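Local coordinates for uncharacterized protein (Legionella pneumophila subsp. pneumophila str. Philadelphia 1, PDB 4RXV) that is of unknown function but carries an N-terminal RavJ peptidase domain, probably a papain-like cysteine peptidase fold of clan CA, at residues D124-G129 with N204-L209; I141-P146 with T167-P172. All blocks are in the same frame, centred on the assembly; numbering follows the deposited sequence.

Contacts 1 and 2 belong to one antiparallel four-stranded sheet, and their centres lie about 10 Å apart. The strand order is 168-170, 136-146, 123-133, 202-206. Contact 2 makes one outer pair and contact 1 the other. The two inner strands follow each other in the chain and join the contacts, with a probable hydrogen bond of 2.8 Å from Leu143 N to Ala126 O. Along the chain, both segments of contact 2 fall between those of contact 1, and the last strand, 202-206, adds to the edge of the sheet opposite 168-170. Both contacts lie in the RavJ peptidase region. Helix 105-114 packs on residues of both contacts, which is consistent with a papain-like fold.

Contact 1: residues D124-G129 with N204-L209; sequences DVAVIG and NYQSAL
Strand 124-129 runs antiparallel to 204-206 at 172°, with the axes 4.7 Å apart at their closest. A classic beta bulge interrupts the ladder. Asn204 and Tyr205 both face Val127, and Val127 O accepts from both backbone nitrogens: Asn204 N lies at 2.9 Å and Tyr205 N at 3.2 Å. Val127 N returns a bond to a lone pair of Tyr205 O.

Past Gln206 the chain turns into a 3-10 segment, and a side chain carries on the ladder. Ser207 OG sits between its own backbone N and carbonyl carbon (chi1 67°). There Ser207 OG accepts from Val125 N at 2.9 Å in a nearly straight bond (174°). Ser207 N gives an equally straight bond to Val125 O, 2.8 Å long. The serine thus grips Val125 with backbone and hydroxyl together. One water bridges Asp124 OD1 and Ser207 OG, and OD1 also forms a salt bridge with Lys147. A second water donates to Val125 O and accepts from Ala208 N.

Val127 and Tyr205 stand on the same face, with Val127 CB 4.2 Å from Tyr205 CB. Tyr205 holds its ring anti to its backbone N, which lays one ring face under Ser207 N, 3.5 Å off the plane and toward the rim. Its hydroxyl is tied to Asp210. On the other face Ala126 and Gln206 pair, and Gln206 OE1 is bonded to Leu151 N.

Helix 105-114 packs on Val125, Val127 and Ser207. Helix 74-84 adds Tyr77 beside Val127 and the Tyr205 ring, the two tyrosine planes meeting obliquely. Strand 136-146 flanks 124-129 along its other edge, so the contact joins an edge strand to the sheet interior.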
ATOM      1  N   ASP A 124      13.695   7.396  -2.750  1.00  9.53           N
ATOM      2  CA  ASP A 124      13.186   7.623  -1.407  1.00 10.28           C
ATOM      3  C   ASP A 124      11.719   7.176  -1.376  1.00  9.59           C
ATOM      4  O   ASP A 124      11.060   7.080  -2.420  1.00 10.18           O
ATOM      5  CB  ASP A 124      13.303   9.105  -1.031  1.00 13.51           C
ATOM      6  CG  ASP A 124      14.730   9.612  -1.028  1.00 19.48           C
ATOM      7  OD1 ASP A 124      15.582   8.966  -0.397  1.00 20.56           O
ATOM      8  OD2 ASP A 124      14.990  10.697  -1.608  1.00 23.00           O
ATOM      9  N   VAL A 125      11.209   6.883  -0.175  1.00  8.88           N
ATOM     10  CA  VAL A 125       9.842   6.401  -0.002  1.00  9.09           C
ATOM     11  C   VAL A 125       9.075   7.444   0.771  1.00  8.35           C
ATOM     12  O   VAL A 125       9.596   8.026   1.725  1.00 10.64           O
ATOM     13  CB  VAL A 125       9.836   5.050   0.733  1.00 10.38           C
ATOM     14  CG1 VAL A 125       8.414   4.579   0.988  1.00 11.98           C
ATOM     15  CG2 VAL A 125      10.562   4.003  -0.086  1.00 10.97           C
ATOM     16  N   ALA A 126       7.837   7.695   0.369  1.00  7.59           N
ATOM     17  CA  ALA A 126       6.966   8.581   1.123  1.00  7.90           C
ATOM     18  C   ALA A 126       5.605   7.932   1.272  1.00  7.62           C
ATOM     19  O   ALA A 126       5.216   7.079   0.467  1.00  8.07           O
ATOM     20  CB  ALA A 126       6.831   9.933   0.454  1.00  8.11           C
ATOM     21  N   VAL A 127       4.879   8.339   2.291  1.00  7.24           N
ATOM     22  CA  VAL A 127       3.485   7.913   2.469  1.00  7.31           C
ATOM     23  C   VAL A 127       2.649   9.164   2.615  1.00  7.48           C
ATOM     24  O   VAL A 127       2.999  10.067   3.397  1.00  8.22           O
ATOM     25  CB  VAL A 127       3.323   6.979   3.686  1.00  8.37           C
ATOM     26  CG1 VAL A 127       1.853   6.544   3.839  1.00  9.79           C
ATOM     27  CG2 VAL A 127       4.226   5.770   3.551  1.00  8.58           C
ATOM     28  N   ILE A 128       1.591   9.234   1.841  1.00  7.77           N
ATOM     29  CA  ILE A 128       0.757  10.416   1.742  1.00  7.94           C
ATOM     30  C   ILE A 128      -0.699  10.080   2.018  1.00  8.44           C
ATOM     31  O   ILE A 128      -1.181   8.978   1.754  1.00  9.10           O
ATOM     32  CB  ILE A 128       0.871  11.088   0.335  1.00  8.43           C
ATOM     33  CG1 ILE A 128       0.206  10.238  -0.762  1.00  9.19           C
ATOM     34  CG2 ILE A 128       2.336  11.374   0.005  1.00  8.39           C
ATOM     35  CD1 ILE A 128       0.199  10.899  -2.162  1.00  9.84           C
ATOM     36  N   GLY A 129      -1.399  11.057   2.578  1.00  8.20           N
ATOM     37  CA  GLY A 129      -2.848  11.012   2.652  1.00  9.18           C
ATOM     38  C   GLY A 129      -3.410  11.673   1.426  1.00  9.22           C
ATOM     39  O   GLY A 129      -3.034  12.784   1.052  1.00 10.91           O
ATOM     40  N   ASN A 204       2.735  12.415   5.061  1.00  8.70           N
ATOM     41  CA  ASN A 204       2.839  12.007   6.450  1.00 10.42           C
ATOM     42  C   ASN A 204       4.159  11.360   6.827  1.00 10.05           C
ATOM     43  O   ASN A 204       4.503  11.320   7.994  1.00 12.75           O
ATOM     44  CB  ASN A 204       1.677  11.119   6.840  1.00 12.28           C
ATOM     45  CG  ASN A 204       0.374  11.890   6.868  1.00 15.57           C
ATOM     46  OD1 ASN A 204      -0.597  11.514   6.218  1.00 18.13           O
ATOM     47  ND2 ASN A 204       0.369  12.996   7.580  1.00 16.48           N
ATOM     48  N   TYR A 205       4.887  10.843   5.851  1.00  8.39           N
ATOM     49  CA  TYR A 205       6.177  10.216   6.108  1.00  8.07           C
ATOM     50  C   TYR A 205       7.060  10.401   4.894  1.00  7.94           C
ATOM     51  O   TYR A 205       6.610  10.195   3.768  1.00  7.99           O
ATOM     52  CB  TYR A 205       6.014   8.716   6.412  1.00  8.61           C
ATOM     53  CG  TYR A 205       7.339   7.959   6.488  1.00  8.26           C
ATOM     54  CD1 TYR A 205       8.135   8.060   7.611  1.00  8.80           C
ATOM     55  CD2 TYR A 205       7.793   7.190   5.433  1.00  8.33           C
ATOM     56  CE1 TYR A 205       9.344   7.380   7.690  1.00  9.06           C
ATOM     57  CE2 TYR A 205       9.002   6.497   5.504  1.00  8.49           C
ATOM     58  CZ  TYR A 205       9.772   6.604   6.623  1.00  8.65           C
ATOM     59  OH  TYR A 205      10.966   5.924   6.665  1.00  9.25           O
ATOM     60  N   GLN A 206       8.318  10.750   5.141  1.00  8.29           N
ATOM     61  CA  GLN A 206       9.363  10.774   4.115  1.00  8.36           C
ATOM     62  C   GLN A 206      10.584  10.049   4.651  1.00  8.75           C
ATOM     63  O   GLN A 206      11.193  10.484   5.638  1.00  8.93           O
ATOM     64  CB  GLN A 206       9.753  12.206   3.719  1.00  9.08           C
ATOM     65  CG  GLN A 206       8.598  12.988   3.163  1.00 10.04           C
ATOM     66  CD  GLN A 206       8.977  14.320   2.507  1.00 10.33           C
ATOM     67  OE1 GLN A 206       9.783  14.376   1.582  1.00 12.66           O
ATOM     68  NE2 GLN A 206       8.371  15.399   2.965  1.00 10.77           N
ATOM     69  N   SER A 207      10.990   8.957   4.008  1.00  8.41           N
ATOM     70  CA  SER A 207      12.177   8.234   4.451  1.00  8.34           C
ATOM     71  C   SER A 207      13.415   9.120   4.413  1.00  8.78           C
ATOM     72  O   SER A 207      14.344   8.922   5.192  1.00  9.49           O
ATOM     73  CB  SER A 207      12.397   6.963   3.639  1.00  9.35           C
ATOM     74  OG  SER A 207      12.722   7.229   2.281  1.00  9.40           O
ATOM     75  N   ALA A 208      13.427  10.103   3.518  1.00  9.36           N
ATOM     76  CA  ALA A 208      14.532  11.051   3.421  1.00 11.68           C
ATOM     77  C   ALA A 208      14.726  11.874   4.694  1.00 11.73           C
ATOM     78  O   ALA A 208      15.798  12.439   4.891  1.00 14.61           O
ATOM     79  CB  ALA A 208      14.290  11.980   2.241  1.00 12.81           C
ATOM     80  N   LEU A 209      13.694  11.982   5.526  1.00 10.04           N
ATOM     81  CA  LEU A 209      13.723  12.722   6.785  1.00 10.57           C
ATOM     82  C   LEU A 209      13.819  11.808   8.000  1.00 11.42           C
ATOM     83  O   LEU A 209      13.821  12.296   9.121  1.00 13.28           O
ATOM     84  CB  LEU A 209      12.472  13.604   6.918  1.00 11.61           C
ATOM     85  CG  LEU A 209      12.329  14.644   5.812  1.00 15.54           C
ATOM     86  CD1 LEU A 209      11.035  15.406   5.971  1.00 15.90           C
ATOM     87  CD2 LEU A 209      13.509  15.597   5.797  1.00 20.64           C
TER
HETATM   88  O   HOH W   1      15.349   7.631   1.727  1.00 17.76           O
HETATM   89  O   HOH W   2      11.426  10.382   1.379  1.00 11.47           O

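Contact 2: residues I141-P146 with T167-P172; sequences ITLLVP and TLIVDP
Four backbone hydrogen bonds join strands 141-146 and 168-170, which run antiparallel. Thr142 pairs with Val170 and Leu144 with Leu168, each pair bonded both ways; Leu144 N to Leu168 O is 2.9 Å. Leu143 and Ile169 form the non-hydrogen-bonded pair between them.

On the face of Leu143 and Ile169, both side chains have their first branch anti to the carbonyl carbon, CG in leucine and CG1 in isoleucine. They lie side by side, pointing the same way, with Leu143 CD2 3.9 Å from Ile169 CG1. Ile169 CG2 goes anti to its backbone N and meets Ile141 CG2 at 3.8 Å, where the two isoleucines cross obliquely. Thr167 CG2 reaches Leu143 CB and Val145 CG1. Its hydroxyl is bonded to Pro164 O, which holds that rotation, while the Pro146 ring crosses the Thr167 side chain at about a right angle.

The face of Thr142, Leu144, Leu168 and Val170 is packed a little less closely. Leu144 CB lies 4.1 Å from Leu168 CB. Val170 sends CG1 anti to its backbone N (chi1 -177°), leaving CG2 to cross Leu144 CD1 obliquely at 4.1 Å. Thr142 keeps OG1 beside its own backbone N, bonded to Ala106 O. Helices 6-14 and 105-114 pack on this side.

Asp171 directly follows strand 168-170, so the strand pair places it at the N-cap of the next helix, with CG anti to the backbone N (chi1 -171°). Two bonds hold its carboxylate: OD1 caps Ala174 N, and OD2 accepts from His139 NE2. Ile141 CG1 flanks Asp171 OD2 at 4.2 Å. An aspartate bonded to a histidine in this way resembles the His-Asp pair of clan CA peptidases. If His139 is the catalytic base, the buried carboxylate would probably stabilise its charged form.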
ATOM      1  N   ILE A 141      -1.498   6.517   0.330  1.00  7.72           N
ATOM      2  CA  ILE A 141      -0.805   6.012  -0.849  1.00  7.78           C
ATOM      3  C   ILE A 141       0.684   6.065  -0.586  1.00  7.63           C
ATOM      4  O   ILE A 141       1.173   6.989   0.061  1.00  8.04           O
ATOM      5  CB  ILE A 141      -1.150   6.895  -2.103  1.00  8.06           C
ATOM      6  CG1 ILE A 141      -2.651   6.775  -2.415  1.00  8.91           C
ATOM      7  CG2 ILE A 141      -0.301   6.516  -3.286  1.00  9.86           C
ATOM      8  CD1 ILE A 141      -3.114   7.742  -3.504  1.00  9.60           C
ATOM      9  N   THR A 142       1.427   5.099  -1.103  1.00  7.06           N
ATOM     10  CA  THR A 142       2.884   5.075  -1.013  1.00  6.69           C
ATOM     11  C   THR A 142       3.476   5.610  -2.294  1.00  6.23           C
ATOM     12  O   THR A 142       2.983   5.311  -3.389  1.00  7.56           O
ATOM     13  CB  THR A 142       3.349   3.683  -0.615  1.00  7.20           C
ATOM     14  OG1 THR A 142       2.923   3.487   0.732  1.00  8.03           O
ATOM     15  CG2 THR A 142       4.854   3.493  -0.695  1.00  8.03           C
ATOM     16  N   LEU A 143       4.544   6.396  -2.163  1.00  6.77           N
ATOM     17  CA  LEU A 143       5.278   6.936  -3.301  1.00  7.01           C
ATOM     18  C   LEU A 143       6.727   6.486  -3.279  1.00  7.44           C
ATOM     19  O   LEU A 143       7.349   6.383  -2.223  1.00  7.95           O
ATOM     20  CB  LEU A 143       5.291   8.466  -3.324  1.00  7.54           C
ATOM     21  CG  LEU A 143       3.941   9.171  -3.267  1.00  8.05           C
ATOM     22  CD1 LEU A 143       4.178  10.693  -3.204  1.00  8.82           C
ATOM     23  CD2 LEU A 143       3.071   8.791  -4.434  1.00  8.60           C
ATOM     24  N   LEU A 144       7.245   6.262  -4.474  1.00  7.18           N
ATOM     25  CA  LEU A 144       8.681   6.180  -4.733  1.00  7.90           C
ATOM     26  C   LEU A 144       9.105   7.451  -5.439  1.00  8.52           C
ATOM     27  O   LEU A 144       8.605   7.743  -6.519  1.00  9.07           O
ATOM     28  CB  LEU A 144       8.995   4.968  -5.609  1.00  8.56           C
ATOM     29  CG  LEU A 144       8.753   3.616  -4.934  1.00  9.24           C
ATOM     30  CD1 LEU A 144       8.565   2.516  -5.971  1.00 11.68           C
ATOM     31  CD2 LEU A 144       9.886   3.266  -4.016  1.00 12.63           C
ATOM     32  N   VAL A 145       9.966   8.245  -4.808  0.53  8.80           N
ATOM     33  CA  VAL A 145      10.422   9.489  -5.421  0.53 10.06           C
ATOM     34  C   VAL A 145      11.905   9.373  -5.730  0.53 10.84           C
ATOM     35  O   VAL A 145      12.654   8.799  -4.966  0.53 10.81           O
ATOM     36  CB  VAL A 145      10.126  10.733  -4.542  0.53 12.10           C
ATOM     37  CG1 VAL A 145       8.606  10.919  -4.391  0.53 13.02           C
ATOM     38  CG2 VAL A 145      10.803  10.652  -3.191  0.53 11.19           C
ATOM     39  N   PRO A 146      12.337   9.897  -6.877  1.00 14.32           N
ATOM     40  CA  PRO A 146      13.756   9.814  -7.189  1.00 15.74           C
ATOM     41  C   PRO A 146      14.593  10.484  -6.109  1.00 14.53           C
ATOM     42  O   PRO A 146      14.206  11.490  -5.530  1.00 15.89           O
ATOM     43  CB  PRO A 146      13.856  10.544  -8.528  1.00 20.27           C
ATOM     44  CG  PRO A 146      12.515  10.348  -9.147  1.00 21.65           C
ATOM     45  CD  PRO A 146      11.562  10.437  -8.006  1.00 19.06           C
ATOM     46  N   THR A 167       8.255  10.198 -10.147  1.00  9.76           N
ATOM     47  CA  THR A 167       7.569   9.608  -9.003  1.00  8.96           C
ATOM     48  C   THR A 167       6.699   8.440  -9.455  1.00  8.53           C
ATOM     49  O   THR A 167       6.017   8.511 -10.468  1.00  9.69           O
ATOM     50  CB  THR A 167       6.726  10.641  -8.273  1.00 10.13           C
ATOM     51  OG1 THR A 167       7.582  11.684  -7.812  1.00 11.78           O
ATOM     52  CG2 THR A 167       6.016  10.022  -7.079  1.00 10.94           C
ATOM     53  N   LEU A 168       6.751   7.353  -8.695  1.00  7.92           N
ATOM     54  CA  LEU A 168       5.887   6.197  -8.906  1.00  8.16           C
ATOM     55  C   LEU A 168       4.923   6.011  -7.735  1.00  7.63           C
ATOM     56  O   LEU A 168       5.278   6.183  -6.576  1.00  8.90           O
ATOM     57  CB  LEU A 168       6.706   4.928  -9.065  1.00  9.47           C
ATOM     58  CG  LEU A 168       7.679   4.937 -10.239  1.00 11.73           C
ATOM     59  CD1 LEU A 168       8.625   3.750 -10.162  1.00 13.65           C
ATOM     60  CD2 LEU A 168       6.935   4.909 -11.574  1.00 12.99           C
ATOM     61  N   ILE A 169       3.684   5.691  -8.071  1.00  7.11           N
ATOM     62  CA  ILE A 169       2.617   5.494  -7.109  1.00  7.27           C
ATOM     63  C   ILE A 169       2.489   4.006  -6.787  1.00  6.90           C
ATOM     64  O   ILE A 169       2.582   3.157  -7.697  1.00  7.51           O
ATOM     65  CB  ILE A 169       1.299   6.062  -7.696  1.00  7.77           C
ATOM     66  CG1 ILE A 169       1.391   7.595  -7.743  1.00 10.38           C
ATOM     67  CG2 ILE A 169       0.064   5.620  -6.937  1.00  9.30           C
ATOM     68  CD1 ILE A 169       0.544   8.200  -8.824  1.00 12.26           C
ATOM     69  N   VAL A 170       2.193   3.693  -5.535  1.00  6.68           N
ATOM     70  CA  VAL A 170       2.031   2.326  -5.061  1.00  6.91           C
ATOM     71  C   VAL A 170       0.779   2.300  -4.159  1.00  6.87           C
ATOM     72  O   VAL A 170       0.769   2.869  -3.070  1.00  7.51           O
ATOM     73  CB  VAL A 170       3.282   1.810  -4.335  1.00  7.19           C
ATOM     74  CG1 VAL A 170       3.064   0.362  -3.948  1.00  8.11           C
ATOM     75  CG2 VAL A 170       4.525   1.980  -5.218  1.00  9.25           C
ATOM     76  N   ASP A 171      -0.247   1.596  -4.624  1.00  6.69           N
ATOM     77  CA  ASP A 171      -1.555   1.608  -3.998  1.00  6.58           C
ATOM     78  C   ASP A 171      -2.103   0.178  -3.929  1.00  6.68           C
ATOM     79  O   ASP A 171      -2.887  -0.244  -4.797  1.00  7.34           O
ATOM     80  CB  ASP A 171      -2.487   2.530  -4.777  1.00  7.57           C
ATOM     81  CG  ASP A 171      -3.812   2.770  -4.071  1.00  7.72           C
ATOM     82  OD1 ASP A 171      -4.151   2.052  -3.090  1.00  8.24           O
ATOM     83  OD2 ASP A 171      -4.527   3.702  -4.512  1.00  8.72           O
ATOM     84  N   PRO A 172      -1.713  -0.587  -2.905  1.00  6.48           N
ATOM     85  CA  PRO A 172      -2.208  -1.960  -2.803  1.00  6.85           C
ATOM     86  C   PRO A 172      -3.726  -2.054  -2.618  1.00  6.71           C
ATOM     87  O   PRO A 172      -4.343  -3.008  -3.090  1.00  7.60           O
ATOM     88  CB  PRO A 172      -1.470  -2.514  -1.586  1.00  7.60           C
ATOM     89  CG  PRO A 172      -1.053  -1.303  -0.797  1.00  7.54           C
ATOM     90  CD  PRO A 172      -0.736  -0.269  -1.843  1.00  7.06           C
TER